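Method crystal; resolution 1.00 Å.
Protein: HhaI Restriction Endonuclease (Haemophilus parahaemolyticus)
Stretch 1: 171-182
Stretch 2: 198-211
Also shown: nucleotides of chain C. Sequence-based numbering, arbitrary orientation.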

# COMPACT_ATOMS: atom_id res chain seq x y z
N ASP A 171 -11.35 -24.35 15.80
CA ASP A 171 -11.04 -24.80 14.45
C ASP A 171 -9.54 -24.85 14.21
O ASP A 171 -9.04 -25.75 13.53
CB ASP A 171 -11.70 -23.89 13.41
CG ASP A 171 -13.19 -24.15 13.27
OD1 ASP A 171 -13.90 -23.25 12.80
OD2 ASP A 171 -13.64 -25.25 13.64
N PHE A 172 -8.80 -23.89 14.77
CA PHE A 172 -7.36 -23.89 14.55
C PHE A 172 -6.69 -25.05 15.28
O PHE A 172 -5.82 -25.73 14.71
CB PHE A 172 -6.73 -22.56 14.98
CG PHE A 172 -5.26 -22.51 14.75
CD1 PHE A 172 -4.75 -22.60 13.47
CD2 PHE A 172 -4.37 -22.41 15.81
CE1 PHE A 172 -3.40 -22.57 13.23
CE2 PHE A 172 -3.01 -22.38 15.58
CZ PHE A 172 -2.52 -22.46 14.29
N LYS A 173 -7.06 -25.29 16.54
CA LYS A 173 -6.53 -26.45 17.24
C LYS A 173 -6.85 -27.74 16.50
O LYS A 173 -6.01 -28.65 16.43
CB LYS A 173 -7.10 -26.51 18.66
CG LYS A 173 -6.55 -25.44 19.60
CD LYS A 173 -7.08 -25.62 21.02
CE LYS A 173 -6.53 -24.55 21.95
NZ LYS A 173 -7.18 -24.55 23.28
N GLN A 174 -8.05 -27.84 15.93
CA GLN A 174 -8.42 -29.04 15.19
C GLN A 174 -7.64 -29.14 13.88
O GLN A 174 -7.29 -30.25 13.45
CB GLN A 174 -9.93 -29.08 14.97
CG GLN A 174 -10.70 -29.35 16.26
CD GLN A 174 -12.20 -29.26 16.10
OE1 GLN A 174 -12.74 -29.40 15.00
NE2 GLN A 174 -12.90 -29.05 17.21
N ALA A 175 -7.35 -28.00 13.25
CA ALA A 175 -6.50 -28.03 12.05
C ALA A 175 -5.09 -28.49 12.39
O ALA A 175 -4.49 -29.27 11.64
CB ALA A 175 -6.48 -26.65 11.39
N LEU A 176 -4.54 -28.03 13.51
CA LEU A 176 -3.22 -28.49 13.94
C LEU A 176 -3.24 -30.00 14.18
O LEU A 176 -2.32 -30.72 13.78
CB LEU A 176 -2.80 -27.76 15.21
CG LEU A 176 -2.44 -26.29 15.07
CD1 LEU A 176 -2.43 -25.61 16.43
CD2 LEU A 176 -1.09 -26.13 14.38
N ASP A 177 -4.27 -30.48 14.86
CA ASP A 177 -4.41 -31.90 15.11
C ASP A 177 -4.44 -32.69 13.81
O ASP A 177 -3.74 -33.70 13.66
CB ASP A 177 -5.70 -32.13 15.91
CG ASP A 177 -5.86 -33.54 16.37
OD1 ASP A 177 -4.96 -34.30 16.26
OD2 ASP A 177 -7.03 -33.87 16.90
N LYS A 178 -5.23 -32.22 12.83
CA LYS A 178 -5.32 -32.91 11.55
C LYS A 178 -3.97 -32.96 10.85
O LYS A 178 -3.62 -33.98 10.23
CB LYS A 178 -6.35 -32.20 10.67
CG LYS A 178 -6.30 -32.62 9.20
N LYS A 179 -3.19 -31.88 10.92
CA LYS A 179 -1.92 -31.81 10.22
C LYS A 179 -0.79 -32.52 10.95
O LYS A 179 0.31 -32.63 10.41
CB LYS A 179 -1.53 -30.35 9.99
N GLY A 180 -1.04 -33.01 12.17
CA GLY A 180 -0.01 -33.72 12.90
C GLY A 180 1.09 -32.84 13.47
O GLY A 180 2.21 -33.32 13.66
N ILE A 181 0.79 -31.58 13.75
CA ILE A 181 1.77 -30.66 14.31
C ILE A 181 1.69 -30.71 15.83
O ILE A 181 0.60 -30.58 16.40
CB ILE A 181 1.54 -29.22 13.80
CG1 ILE A 181 1.79 -29.15 12.29
CG2 ILE A 181 2.45 -28.24 14.54
CD1 ILE A 181 1.31 -27.87 11.65
N SER A 182 2.83 -30.91 16.48
CA SER A 182 2.90 -30.89 17.93
C SER A 182 2.90 -29.44 18.40
O SER A 182 3.63 -28.60 17.87
CB SER A 182 4.18 -31.58 18.40
OG SER A 182 4.35 -32.82 17.74
P DC C 6 -2.03 -14.35 1.46
OP1 DC C 6 -1.32 -15.53 0.92
OP2 DC C 6 -3.49 -14.43 1.70
O5' DC C 6 -1.35 -13.91 2.84
C5' DC C 6 0.07 -13.90 2.96
C4' DC C 6 0.54 -12.71 3.77
O4' DC C 6 0.36 -11.48 3.01
C3' DC C 6 -0.19 -12.46 5.10
O3' DC C 6 0.73 -11.92 6.04
C2' DC C 6 -1.27 -11.48 4.69
C1' DC C 6 -0.50 -10.60 3.72
N1 DC C 6 -1.31 -9.85 2.73
C2 DC C 6 -0.89 -8.57 2.36
O2 DC C 6 0.14 -8.11 2.88
N3 DC C 6 -1.61 -7.87 1.45
C4 DC C 6 -2.70 -8.41 0.92
N4 DC C 6 -3.38 -7.68 0.02
C5 DC C 6 -3.15 -9.71 1.27
C6 DC C 6 -2.43 -10.39 2.17
P DG C 7 0.33 -11.70 7.57
OP1 DG C 7 1.47 -12.17 8.38
OP2 DG C 7 -1.01 -12.28 7.81
O5' DG C 7 0.23 -10.11 7.73
C5' DG C 7 1.42 -9.33 7.72
C4' DG C 7 1.20 -7.94 8.31
O4' DG C 7 0.50 -7.10 7.34
C3' DG C 7 0.34 -7.88 9.57
O3' DG C 7 0.79 -6.78 10.38
C2' DG C 7 -1.07 -7.69 9.01
C1' DG C 7 -0.82 -6.83 7.78
N9 DG C 7 -1.71 -7.09 6.66
C8 DG C 7 -2.10 -8.32 6.19
N7 DG C 7 -2.88 -8.25 5.15
C5 DG C 7 -3.01 -6.89 4.91
C6 DG C 7 -3.74 -6.20 3.91
O6 DG C 7 -4.43 -6.68 3.00
N1 DG C 7 -3.59 -4.82 4.02
C2 DG C 7 -2.85 -4.19 4.99
N2 DG C 7 -2.83 -2.85 4.94
N3 DG C 7 -2.16 -4.82 5.93
C4 DG C 7 -2.29 -6.16 5.83
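Stretch 2, residues 198-211: DKRISGDDKDFLIK

How does stretch 2 lie on the helix of stretch 1? It is a hairpin: two strands, around 199-202 and 207-211, joined by a tight turn and held together by Ile-201 N to Phe-208 O (3.1 Å), Phe-208 N to Ile-201 O (2.6 Å) and Ile-210 N to Lys-199 O (2.9 Å). Both strands run steeply across the helix, the first at 106° to its direction with the axes 8.2 Å apart at their closest, the second at 78° and 10.2 Å. No hydrogen bond joins the two stretches among the modelled atoms, so side-chain packing carries most of the contact.

What meets the helix at Asp-171? Its CA-to-CB bond points toward the hairpin turn, where Asp-204 adopts a left-handed conformation (phi 59°, psi 46°). The carboxylates come remarkably close, Asp-171 OD1 to Asp-204 OD2 being 2.9 Å, although as two acceptors of like charge they are not counted as a hydrogen bond. Lys-206 brings opposite charge nearby, with its NZ 4.6 Å from Asp-171 OD1, too far for a salt bridge.

Where does Phe-172 go? Its t rotamer (chi1 -179°) sets the ring against Phe-208 of the second strand, edge to face, with centroids 5.0 Å apart and planes at 61°; Phe-172 CD1 lies 3.5 Å from Phe-208 CG. Phe-172 CB also sits over the face of the Phe-208 ring, 4.2 Å from its centroid. Farther along the ring, Phe-172 CE1 reaches Ile-201 CD1 at 3.8 Å, while Ile-210 CD1 approaches the ring edge, 4.0 Å from Phe-172 CZ. One aromatic side chain thus touches both strands.

Why can the hairpin come so near at Ala-175? Both backbones are lightly furnished here: the CA atoms of Ala-175 and Gly-203 are 5.2 Å apart, and a CB on Gly-203 would fall only 3.2 Å from Ala-175 CB. Ala-175 CB also packs 3.7 Å from Ser-202 O and 3.9 Å from Ile-201 CD1. One residue on, Leu-176 CD2 meets that same Ile-201 CD1 at 3.8 Å.

How does the contact finish as the helix ends? Lys-179, modelled only to CB, places that atom 4.4 Å from Ile-201 CG2. Gly-180 then leaves the helix with positive phi in a Schellman motif, and Ile-181 follows in an extended conformation with its CA-to-CB bond toward the hairpin. Ile-181 CD1 lies 4.3 Å from Ile-201 CG2 and 4.4 Å from Lys-199 CE, extending the apolar packing along the first strand.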

# COMPACT_ATOMS: atom_id res chain seq x y z
N ASP A 198 5.77 -19.41 8.52
CA ASP A 198 5.14 -19.30 7.21
C ASP A 198 4.32 -20.53 6.85
O ASP A 198 3.95 -20.70 5.68
CB ASP A 198 6.14 -19.00 6.08
CG ASP A 198 6.62 -17.55 6.09
OD1 ASP A 198 7.71 -17.28 5.54
OD2 ASP A 198 5.91 -16.69 6.65
N LYS A 199 4.02 -21.40 7.81
CA LYS A 199 3.24 -22.59 7.52
C LYS A 199 1.78 -22.22 7.28
O LYS A 199 1.19 -21.43 8.01
CB LYS A 199 3.33 -23.57 8.69
CG LYS A 199 2.63 -24.90 8.46
CD LYS A 199 3.48 -25.85 7.62
CE LYS A 199 2.86 -27.23 7.59
NZ LYS A 199 3.30 -28.03 6.41
N ARG A 200 1.21 -22.81 6.23
CA ARG A 200 -0.20 -22.64 5.90
C ARG A 200 -0.93 -23.95 6.15
O ARG A 200 -0.50 -25.00 5.66
CB ARG A 200 -0.35 -22.23 4.43
CG ARG A 200 0.17 -20.83 4.11
CD ARG A 200 0.54 -20.69 2.64
NE ARG A 200 1.12 -19.38 2.35
CZ ARG A 200 0.42 -18.30 2.02
NH1 ARG A 200 -0.90 -18.35 1.94
NH2 ARG A 200 1.05 -17.16 1.78
N ILE A 201 -2.02 -23.88 6.91
CA ILE A 201 -2.90 -25.02 7.13
C ILE A 201 -4.33 -24.52 7.10
O ILE A 201 -4.61 -23.34 7.33
CB ILE A 201 -2.61 -25.78 8.45
CG1 ILE A 201 -2.93 -24.90 9.67
CG2 ILE A 201 -1.16 -26.24 8.49
CD1 ILE A 201 -2.78 -25.61 10.99
N SER A 202 -5.26 -25.43 6.80
CA SER A 202 -6.66 -25.07 6.62
C SER A 202 -7.56 -25.99 7.43
O SER A 202 -7.19 -27.13 7.74
CB SER A 202 -7.06 -25.13 5.14
OG SER A 202 -6.27 -24.24 4.36
N GLY A 203 -8.73 -25.48 7.78
CA GLY A 203 -9.75 -26.25 8.47
C GLY A 203 -11.04 -25.48 8.65
O GLY A 203 -11.03 -24.31 9.05
N ASP A 204 -12.17 -26.13 8.35
CA ASP A 204 -13.49 -25.54 8.56
C ASP A 204 -13.65 -24.23 7.78
O ASP A 204 -14.14 -23.22 8.29
CB ASP A 204 -13.77 -25.34 10.05
CG ASP A 204 -15.23 -25.50 10.39
OD1 ASP A 204 -15.86 -26.45 9.87
OD2 ASP A 204 -15.76 -24.68 11.17
N ASP A 205 -13.25 -24.27 6.51
CA ASP A 205 -13.34 -23.12 5.61
C ASP A 205 -12.55 -21.92 6.12
O ASP A 205 -12.94 -20.77 5.91
CB ASP A 205 -14.80 -22.75 5.30
CG ASP A 205 -14.90 -21.61 4.31
OD1 ASP A 205 -15.49 -20.57 4.65
OD2 ASP A 205 -14.37 -21.75 3.19
N LYS A 206 -11.43 -22.17 6.78
CA LYS A 206 -10.50 -21.12 7.14
C LYS A 206 -9.09 -21.56 6.76
O LYS A 206 -8.68 -22.68 7.08
CB LYS A 206 -10.56 -20.78 8.63
CG LYS A 206 -11.78 -19.96 9.01
CD LYS A 206 -11.67 -19.37 10.42
CE LYS A 206 -12.81 -18.40 10.70
NZ LYS A 206 -14.12 -19.09 10.86
N ASP A 207 -8.38 -20.69 6.05
CA ASP A 207 -6.98 -20.90 5.74
C ASP A 207 -6.16 -20.12 6.77
O ASP A 207 -6.33 -18.90 6.91
CB ASP A 207 -6.66 -20.41 4.33
CG ASP A 207 -7.48 -21.12 3.26
OD1 ASP A 207 -7.73 -22.27 3.41
OD2 ASP A 207 -7.90 -20.41 2.22
N PHE A 208 -5.30 -20.82 7.49
CA PHE A 208 -4.50 -20.23 8.55
C PHE A 208 -3.07 -20.06 8.07
O PHE A 208 -2.58 -20.82 7.23
CB PHE A 208 -4.52 -21.10 9.81
CG PHE A 208 -5.89 -21.30 10.39
CD1 PHE A 208 -6.48 -20.33 11.18
CD2 PHE A 208 -6.59 -22.47 10.15
CE1 PHE A 208 -7.74 -20.52 11.71
CE2 PHE A 208 -7.85 -22.67 10.68
CZ PHE A 208 -8.43 -21.69 11.46
N LEU A 209 -2.41 -19.03 8.60
CA LEU A 209 -1.00 -18.78 8.33
C LEU A 209 -0.30 -18.59 9.66
O LEU A 209 -0.80 -17.86 10.53
CB LEU A 209 -0.82 -17.53 7.46
CG LEU A 209 0.61 -17.08 7.18
CD1 LEU A 209 1.36 -18.12 6.36
CD2 LEU A 209 0.61 -15.74 6.48
N ILE A 210 0.85 -19.23 9.83
CA ILE A 210 1.60 -19.22 11.08
C ILE A 210 2.90 -18.45 10.85
O ILE A 210 3.63 -18.72 9.90
CB ILE A 210 1.88 -20.66 11.56
CG1 ILE A 210 0.56 -21.41 11.76
CG2 ILE A 210 2.69 -20.65 12.84
CD1 ILE A 210 0.72 -22.90 11.93
N LYS A 211 3.16 -17.48 11.73
CA LYS A 211 4.34 -16.63 11.64
C LYS A 211 5.02 -16.57 13.00
O LYS A 211 4.35 -16.44 14.04
CB LYS A 211 3.97 -15.20 11.22
CG LYS A 211 3.20 -15.10 9.91
CD LYS A 211 4.09 -15.34 8.70
CE LYS A 211 4.70 -14.04 8.18
NZ LYS A 211 3.82 -13.32 7.23